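Protein CLPV1 (Pseudomonas aeruginosa, PDB 4UQW) probably drives disassembly of the contracted TssB-TssC sheath of the type VI secretion system as a Clp-family ATPase, the crystallised fragment being its N-terminal domain. Local coordinates at residues I23-V28 with F44-Q49; Q113-Y118 with E150-Y155; H131-T134 with E139-K142. All blocks are in the same frame, centred on the assembly; numbering follows the deposited sequence.

Contact 1 (I23-V28 with F44-Q49); sequences IEAATV and FHQILQ
Gln46 reaches across to Ala25 and Ala26 by way of two torsions: chi1 (-76°) starts the chain beside the backbone N, with CG anti to the carbonyl carbon, and the one bend, at chi2 (-62°), turns the amide along the facing helix instead of letting it run straight out. The first torsion sets the methylene CG against the backbone of Ala26, 3.7 Å from its N, with the Ala26 methyl CB at 4.2 Å. The bend carries the amide over to Ala25, whose CB lies 3.4 Å from Gln46 OE1, while Gln46 CD sits 4.1 Å from the backbone O of Ala25. The contact is thus van der Waals in character, a long bent chain lying against a helix surface kept low by two alanines. That small surface lets the backbones come close, with Ala26 CA and Gln46 CA only 6.0 Å apart. On the far side of the first helix, Thr27 OG1 and Thr27 N grip Ile23 O from opposite faces of its carbonyl plane.

Such close approach over alanine is plain helix-helix packing, here joining helix 17-33 to helix 40-49 within the largely helical Clp N domain. Behind helix 40-49, Phe44, Ile47 and Leu48 pack on Leu55 of helix 54-61, and Leu48 also meets Leu69 and Leu73 of helix 66-79.

Contact 2 (Q113-Y118 with E150-Y155); sequences QVRTGY and ERFDEY
The backbones stay well apart here, Gly117 CA and Phe152 CA being the nearest pair at 8.1 Å, and the Phe152 ring spans the gap from the start of helix 152-156 to the first turn of helix 116-124. Phe152 sends its ring straight at that turn because its CG stands opposite the backbone N. The far edge of the ring does most of the touching: CE1 abuts the backbone of Gly117, 3.8 Å from its C atom, where the lack of a side chain leaves room for the ring. Tyr118 comes over one face of Phe152, its CE1 3.6 Å from Phe152 CZ; the two ring planes are inclined at 38°, an oblique pairing.

Arg115 occupies the N-cap position of helix 116-124, and the contact is therefore built on a helix start, within the helical Clp N domain. Its chain leaves with CG between the backbone N and the carbonyl carbon (chi1 55°), which lays CG over the centre of the Tyr118 ring, 3.5 Å above its plane. Farther out, the guanidinium stands nearly perpendicular to the Phe152 ring, the planes 86° apart. One guanidinium face thus receives the edge of the phenyl, with Arg115 NE 3.8 Å from Phe152 CZ. A salt bridge from NE to Asp54 and a hydrogen bond from NH2 to Asn162 fix the group's rotation. Asp54 also accepts from Gly117 N, while Phe109 stacks on Tyr118 and meets the Phe152 ring at an angle.

Contact 3 (H131-T134 with E139-K142); sequences HALT and EFAK
Leu133 is the first residue of 131-134 to meet the other segment, and it does so with both its backbone and its branched end. Its CG is anti to the backbone N (chi1 -178°), which carries the isobutyl group across one face of the Phe140 ring. CD1 forms a CH-pi contact, 3.8 Å from the Phe140 ring centroid and 19° off the ring normal, while the other methyl, CD2, leans on the ring's root, 3.8 Å from Phe140 CB. Leu133 CG lies between them, 3.6 Å from Phe140 CD2. The Leu133 carbonyl O also approaches that same ring carbon, CD2 of Phe140, at 3.3 Å.

These residues fold the chain back on itself: helix 127-136 ends, a short connection follows, and the 3-10 turn 139-142 returns to pack on the helix it has just left. Phe140 is the buried side chain of that return, and it reaches on to Phe44 of helix 40-49 and Leu69 of helix 66-79.

One residue farther along, Thr134 turns its methyl to the turn's backbone, CG2 resting 4.0 Å from Ala141 N, while OG1 makes a weak hydrogen bond to the backbone O of Arg130. Within the 3-10 segment, Lys142 NZ closes a salt bridge with Glu139, 3.0 Å from OE1 on its syn side; Glu139 OE1 accepts from Asp65 N as well.

From the N terminus, contact 1 comes first: helix 17-33 and helix 40-49 are brought together across a linker that holds strand 37-38, and this loop is complete before the others open. Contact 2 then spans the longest separation, from the start of helix 116-124 to helix 152-156. Contact 3 falls within that span, closing a much shorter loop between helix 127-136 and the turn after it. The two do not touch, their nearest atoms being about 7 Å apart. Helix 40-49 connects them both to contact 1: Ile47 packs on Thr116 of contact 2, while Phe44 meets Leu133 and Phe140 of contact 3, tying the early helices to the C-terminal ones.

Contact 1 (I23-V28 with F44-Q49)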
# COMPACT_ATOMS: atom_id res chain seq x y z
N ILE A 23 -3.36 -1.80 -7.75
CA ILE A 23 -4.38 -0.74 -7.67
C ILE A 23 -5.56 -1.12 -8.56
O ILE A 23 -6.75 -0.97 -8.20
CB ILE A 23 -3.84 0.70 -8.19
CG1 ILE A 23 -3.04 1.34 -7.09
CG2 ILE A 23 -5.03 1.64 -8.66
CD1 ILE A 23 -3.88 1.76 -5.88
N GLU A 24 -5.27 -1.54 -9.79
CA GLU A 24 -6.33 -1.96 -10.72
C GLU A 24 -7.10 -3.13 -10.14
O GLU A 24 -8.33 -3.11 -10.15
CB GLU A 24 -5.70 -2.30 -12.08
CG GLU A 24 -6.75 -2.67 -13.12
CD GLU A 24 -6.15 -2.89 -14.52
OE1 GLU A 24 -4.95 -2.63 -14.71
OE2 GLU A 24 -6.94 -3.29 -15.40
N ALA A 25 -6.41 -4.15 -9.64
CA ALA A 25 -7.08 -5.32 -9.07
C ALA A 25 -7.90 -4.91 -7.86
O ALA A 25 -9.01 -5.46 -7.64
CB ALA A 25 -6.06 -6.38 -8.68
N ALA A 26 -7.36 -4.00 -7.03
CA ALA A 26 -8.09 -3.51 -5.87
C ALA A 26 -9.35 -2.80 -6.26
O ALA A 26 -10.36 -2.89 -5.54
CB ALA A 26 -7.22 -2.54 -5.10
N THR A 27 -9.29 -2.08 -7.38
CA THR A 27 -10.49 -1.39 -7.86
C THR A 27 -11.54 -2.39 -8.29
O THR A 27 -12.73 -2.23 -7.97
CB THR A 27 -10.11 -0.46 -9.05
OG1 THR A 27 -9.23 0.56 -8.58
CG2 THR A 27 -11.34 0.21 -9.65
N VAL A 28 -11.14 -3.41 -9.02
CA VAL A 28 -12.10 -4.42 -9.49
C VAL A 28 -12.75 -5.10 -8.26
O VAL A 28 -13.99 -5.32 -8.20
CB VAL A 28 -11.42 -5.45 -10.36
CG1 VAL A 28 -12.36 -6.70 -10.61
CG2 VAL A 28 -10.93 -4.77 -11.67
N PHE A 44 -3.50 -3.42 -0.22
CA PHE A 44 -2.56 -4.32 0.47
C PHE A 44 -3.06 -5.78 0.38
O PHE A 44 -2.25 -6.71 0.19
CB PHE A 44 -2.39 -3.88 1.94
CG PHE A 44 -1.34 -2.84 2.10
CD1 PHE A 44 -1.25 -1.83 1.18
CD2 PHE A 44 -0.42 -2.88 3.16
CE1 PHE A 44 -0.29 -0.83 1.31
CE2 PHE A 44 0.57 -1.87 3.26
CZ PHE A 44 0.61 -0.87 2.35
N HIS A 45 -4.38 -5.99 0.52
CA HIS A 45 -4.90 -7.34 0.36
C HIS A 45 -4.53 -7.89 -1.07
O HIS A 45 -4.07 -9.04 -1.21
CB HIS A 45 -6.41 -7.34 0.62
CG HIS A 45 -7.05 -8.63 0.24
ND1 HIS A 45 -7.09 -9.73 1.06
CD2 HIS A 45 -7.62 -9.00 -0.93
CE1 HIS A 45 -7.73 -10.71 0.43
NE2 HIS A 45 -8.05 -10.29 -0.78
N GLN A 46 -4.69 -7.06 -2.09
CA GLN A 46 -4.40 -7.52 -3.45
C GLN A 46 -2.92 -7.76 -3.65
O GLN A 46 -2.52 -8.74 -4.34
CB GLN A 46 -4.92 -6.51 -4.50
CG GLN A 46 -6.44 -6.62 -4.66
CD GLN A 46 -6.93 -7.94 -5.15
OE1 GLN A 46 -6.37 -8.59 -6.07
NE2 GLN A 46 -7.94 -8.40 -4.49
N ILE A 47 -2.07 -6.94 -3.05
CA ILE A 47 -0.62 -7.19 -3.17
C ILE A 47 -0.26 -8.52 -2.52
O ILE A 47 0.51 -9.32 -3.12
CB ILE A 47 0.18 -6.01 -2.50
CG1 ILE A 47 0.06 -4.74 -3.34
CG2 ILE A 47 1.67 -6.43 -2.26
CD1 ILE A 47 0.41 -3.46 -2.53
N LEU A 48 -0.88 -8.83 -1.38
CA LEU A 48 -0.53 -10.05 -0.65
C LEU A 48 -1.11 -11.30 -1.33
O LEU A 48 -0.73 -12.42 -0.96
CB LEU A 48 -1.01 -9.93 0.81
CG LEU A 48 -0.07 -8.94 1.52
CD1 LEU A 48 -0.73 -8.52 2.81
CD2 LEU A 48 1.28 -9.54 1.78
N GLN A 49 -2.04 -11.11 -2.30
CA GLN A 49 -2.56 -12.24 -3.09
C GLN A 49 -1.56 -12.76 -4.14
O GLN A 49 -1.72 -13.90 -4.61
CB GLN A 49 -3.85 -11.86 -3.82
CG GLN A 49 -5.06 -11.69 -2.89
CD GLN A 49 -5.57 -13.02 -2.38
OE1 GLN A 49 -5.19 -13.47 -1.31
NE2 GLN A 49 -6.43 -13.67 -3.17

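Contact 2 (Q113-Y118 with E150-Y155)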
# COMPACT_ATOMS: atom_id res chain seq x y z
N GLN A 113 10.85 4.66 -9.92
CA GLN A 113 9.54 4.01 -9.75
C GLN A 113 9.28 3.71 -8.29
O GLN A 113 10.19 3.42 -7.52
CB GLN A 113 9.46 2.71 -10.50
CG GLN A 113 9.74 2.85 -11.99
CD GLN A 113 9.61 1.49 -12.60
OE1 GLN A 113 8.53 1.09 -12.89
NE2 GLN A 113 10.71 0.75 -12.72
N VAL A 114 8.02 3.78 -7.92
CA VAL A 114 7.63 3.50 -6.53
C VAL A 114 7.23 2.03 -6.40
O VAL A 114 6.27 1.57 -7.02
CB VAL A 114 6.47 4.43 -6.12
CG1 VAL A 114 5.91 4.12 -4.69
CG2 VAL A 114 6.89 5.92 -6.30
N ARG A 115 8.03 1.30 -5.62
CA ARG A 115 7.75 -0.10 -5.30
C ARG A 115 6.98 -0.17 -4.00
O ARG A 115 6.91 0.80 -3.21
CB ARG A 115 9.06 -0.90 -5.20
CG ARG A 115 10.11 -0.33 -4.21
CD ARG A 115 11.50 -0.96 -4.44
NE ARG A 115 11.47 -2.39 -4.20
CZ ARG A 115 12.51 -3.17 -4.50
NH1 ARG A 115 13.59 -2.64 -5.10
NH2 ARG A 115 12.45 -4.46 -4.22
N THR A 116 6.42 -1.33 -3.71
CA THR A 116 5.56 -1.37 -2.52
C THR A 116 6.33 -1.16 -1.22
O THR A 116 5.76 -0.62 -0.25
CB THR A 116 4.69 -2.66 -2.43
OG1 THR A 116 5.50 -3.81 -2.26
CG2 THR A 116 3.83 -2.80 -3.70
N GLY A 117 7.64 -1.43 -1.19
CA GLY A 117 8.36 -1.20 0.05
C GLY A 117 8.52 0.29 0.28
O GLY A 117 8.57 0.72 1.44
N TYR A 118 8.57 1.10 -0.79
CA TYR A 118 8.60 2.55 -0.57
C TYR A 118 7.23 3.06 -0.11
O TYR A 118 7.17 4.05 0.63
CB TYR A 118 8.99 3.31 -1.85
CG TYR A 118 10.34 2.92 -2.41
CD1 TYR A 118 11.28 2.26 -1.67
CD2 TYR A 118 10.62 3.22 -3.74
CE1 TYR A 118 12.54 1.93 -2.21
CE2 TYR A 118 11.87 2.90 -4.31
CZ TYR A 118 12.79 2.24 -3.55
OH TYR A 118 14.00 1.84 -4.10
N GLU A 150 17.20 1.75 6.78
CA GLU A 150 18.63 1.50 6.80
C GLU A 150 19.00 0.15 6.20
O GLU A 150 20.15 -0.03 5.75
CB GLU A 150 19.11 1.61 8.24
CG GLU A 150 18.95 3.02 8.76
CD GLU A 150 20.26 3.82 8.66
OE1 GLU A 150 21.34 3.20 8.77
OE2 GLU A 150 20.19 5.05 8.46
N ARG A 151 18.07 -0.80 6.23
CA ARG A 151 18.36 -2.19 5.87
C ARG A 151 17.36 -2.67 4.80
O ARG A 151 16.98 -3.84 4.78
CB ARG A 151 18.32 -3.09 7.13
CG ARG A 151 19.46 -2.66 8.11
CD ARG A 151 19.70 -3.62 9.28
NE ARG A 151 18.55 -3.69 10.17
CZ ARG A 151 18.03 -4.83 10.64
NH1 ARG A 151 18.59 -6.00 10.31
NH2 ARG A 151 16.97 -4.80 11.44
N PHE A 152 16.97 -1.74 3.93
CA PHE A 152 15.90 -2.01 2.96
C PHE A 152 16.18 -3.29 2.15
O PHE A 152 15.28 -4.15 1.98
CB PHE A 152 15.75 -0.81 2.02
CG PHE A 152 14.55 -0.94 1.10
CD1 PHE A 152 13.25 -0.67 1.55
CD2 PHE A 152 14.74 -1.39 -0.21
CE1 PHE A 152 12.12 -0.82 0.67
CE2 PHE A 152 13.64 -1.56 -1.08
CZ PHE A 152 12.34 -1.28 -0.66
N ASP A 153 17.39 -3.42 1.62
CA ASP A 153 17.67 -4.59 0.78
C ASP A 153 17.56 -5.88 1.56
O ASP A 153 17.12 -6.91 1.01
CB ASP A 153 19.07 -4.48 0.15
CG ASP A 153 19.11 -3.45 -0.97
OD1 ASP A 153 18.13 -2.70 -1.19
OD2 ASP A 153 20.16 -3.38 -1.66
N GLU A 154 17.98 -5.85 2.83
CA GLU A 154 17.85 -7.04 3.65
C GLU A 154 16.35 -7.38 3.85
O GLU A 154 15.97 -8.55 3.87
CB GLU A 154 18.50 -6.81 5.01
CG GLU A 154 18.39 -8.02 5.90
CD GLU A 154 19.12 -7.84 7.24
OE1 GLU A 154 19.88 -6.86 7.40
OE2 GLU A 154 18.95 -8.69 8.11
N TYR A 155 15.53 -6.35 4.04
CA TYR A 155 14.10 -6.62 4.26
C TYR A 155 13.40 -7.12 3.00
O TYR A 155 12.52 -7.97 3.11
CB TYR A 155 13.39 -5.36 4.85
CG TYR A 155 13.56 -5.30 6.35
CD1 TYR A 155 14.77 -4.91 6.90
CD2 TYR A 155 12.52 -5.65 7.20
CE1 TYR A 155 14.96 -4.90 8.27
CE2 TYR A 155 12.70 -5.61 8.58
CZ TYR A 155 13.91 -5.24 9.10
OH TYR A 155 14.09 -5.22 10.47

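Contact 3 (H131-T134 with E139-K142)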
# COMPACT_ATOMS: atom_id res chain seq x y z
N HIS A 131 -1.36 5.51 11.33
CA HIS A 131 -2.49 5.19 12.21
C HIS A 131 -3.53 4.40 11.44
O HIS A 131 -4.15 3.43 11.98
CB HIS A 131 -3.07 6.50 12.81
CG HIS A 131 -4.30 6.32 13.63
ND1 HIS A 131 -4.27 5.79 14.90
CD2 HIS A 131 -5.59 6.63 13.37
CE1 HIS A 131 -5.50 5.77 15.39
NE2 HIS A 131 -6.32 6.27 14.48
N ALA A 132 -3.75 4.79 10.18
CA ALA A 132 -4.69 4.01 9.36
C ALA A 132 -4.23 2.57 9.17
O ALA A 132 -5.01 1.62 9.27
CB ALA A 132 -4.89 4.69 7.99
N LEU A 133 -2.94 2.42 8.91
CA LEU A 133 -2.36 1.13 8.66
C LEU A 133 -2.46 0.23 9.89
O LEU A 133 -2.86 -0.96 9.80
CB LEU A 133 -0.87 1.38 8.23
CG LEU A 133 -0.15 0.08 7.90
CD1 LEU A 133 -0.63 -0.43 6.53
CD2 LEU A 133 1.37 0.24 8.03
N THR A 134 -2.11 0.75 11.07
CA THR A 134 -2.20 -0.11 12.26
C THR A 134 -3.64 -0.38 12.64
O THR A 134 -3.91 -1.38 13.25
CB THR A 134 -1.39 0.49 13.45
OG1 THR A 134 -1.97 1.75 13.87
CG2 THR A 134 0.06 0.74 13.04
N GLU A 139 -0.60 -6.06 13.71
CA GLU A 139 0.70 -6.62 13.25
C GLU A 139 1.58 -5.51 12.69
O GLU A 139 2.81 -5.55 12.80
CB GLU A 139 0.53 -7.70 12.15
CG GLU A 139 -0.10 -9.01 12.71
CD GLU A 139 0.76 -9.61 13.78
OE1 GLU A 139 1.92 -9.98 13.55
OE2 GLU A 139 0.28 -9.82 14.94
N PHE A 140 0.97 -4.51 12.05
CA PHE A 140 1.83 -3.48 11.45
C PHE A 140 2.53 -2.57 12.47
O PHE A 140 3.48 -1.87 12.10
CB PHE A 140 1.02 -2.60 10.49
CG PHE A 140 0.60 -3.28 9.22
CD1 PHE A 140 1.53 -3.80 8.34
CD2 PHE A 140 -0.75 -3.32 8.86
CE1 PHE A 140 1.14 -4.38 7.12
CE2 PHE A 140 -1.14 -3.85 7.62
CZ PHE A 140 -0.19 -4.37 6.77
N ALA A 141 2.12 -2.60 13.74
CA ALA A 141 2.88 -1.91 14.76
C ALA A 141 4.24 -2.54 15.00
O ALA A 141 5.13 -1.92 15.60
CB ALA A 141 2.08 -1.85 16.06
N LYS A 142 4.45 -3.74 14.47
CA LYS A 142 5.76 -4.39 14.58
C LYS A 142 6.78 -3.84 13.55
O LYS A 142 8.00 -4.07 13.68
CB LYS A 142 5.60 -5.90 14.38
CG LYS A 142 4.76 -6.57 15.49
CD LYS A 142 4.48 -8.03 15.24
CE LYS A 142 3.56 -8.52 16.36
NZ LYS A 142 3.25 -9.94 16.24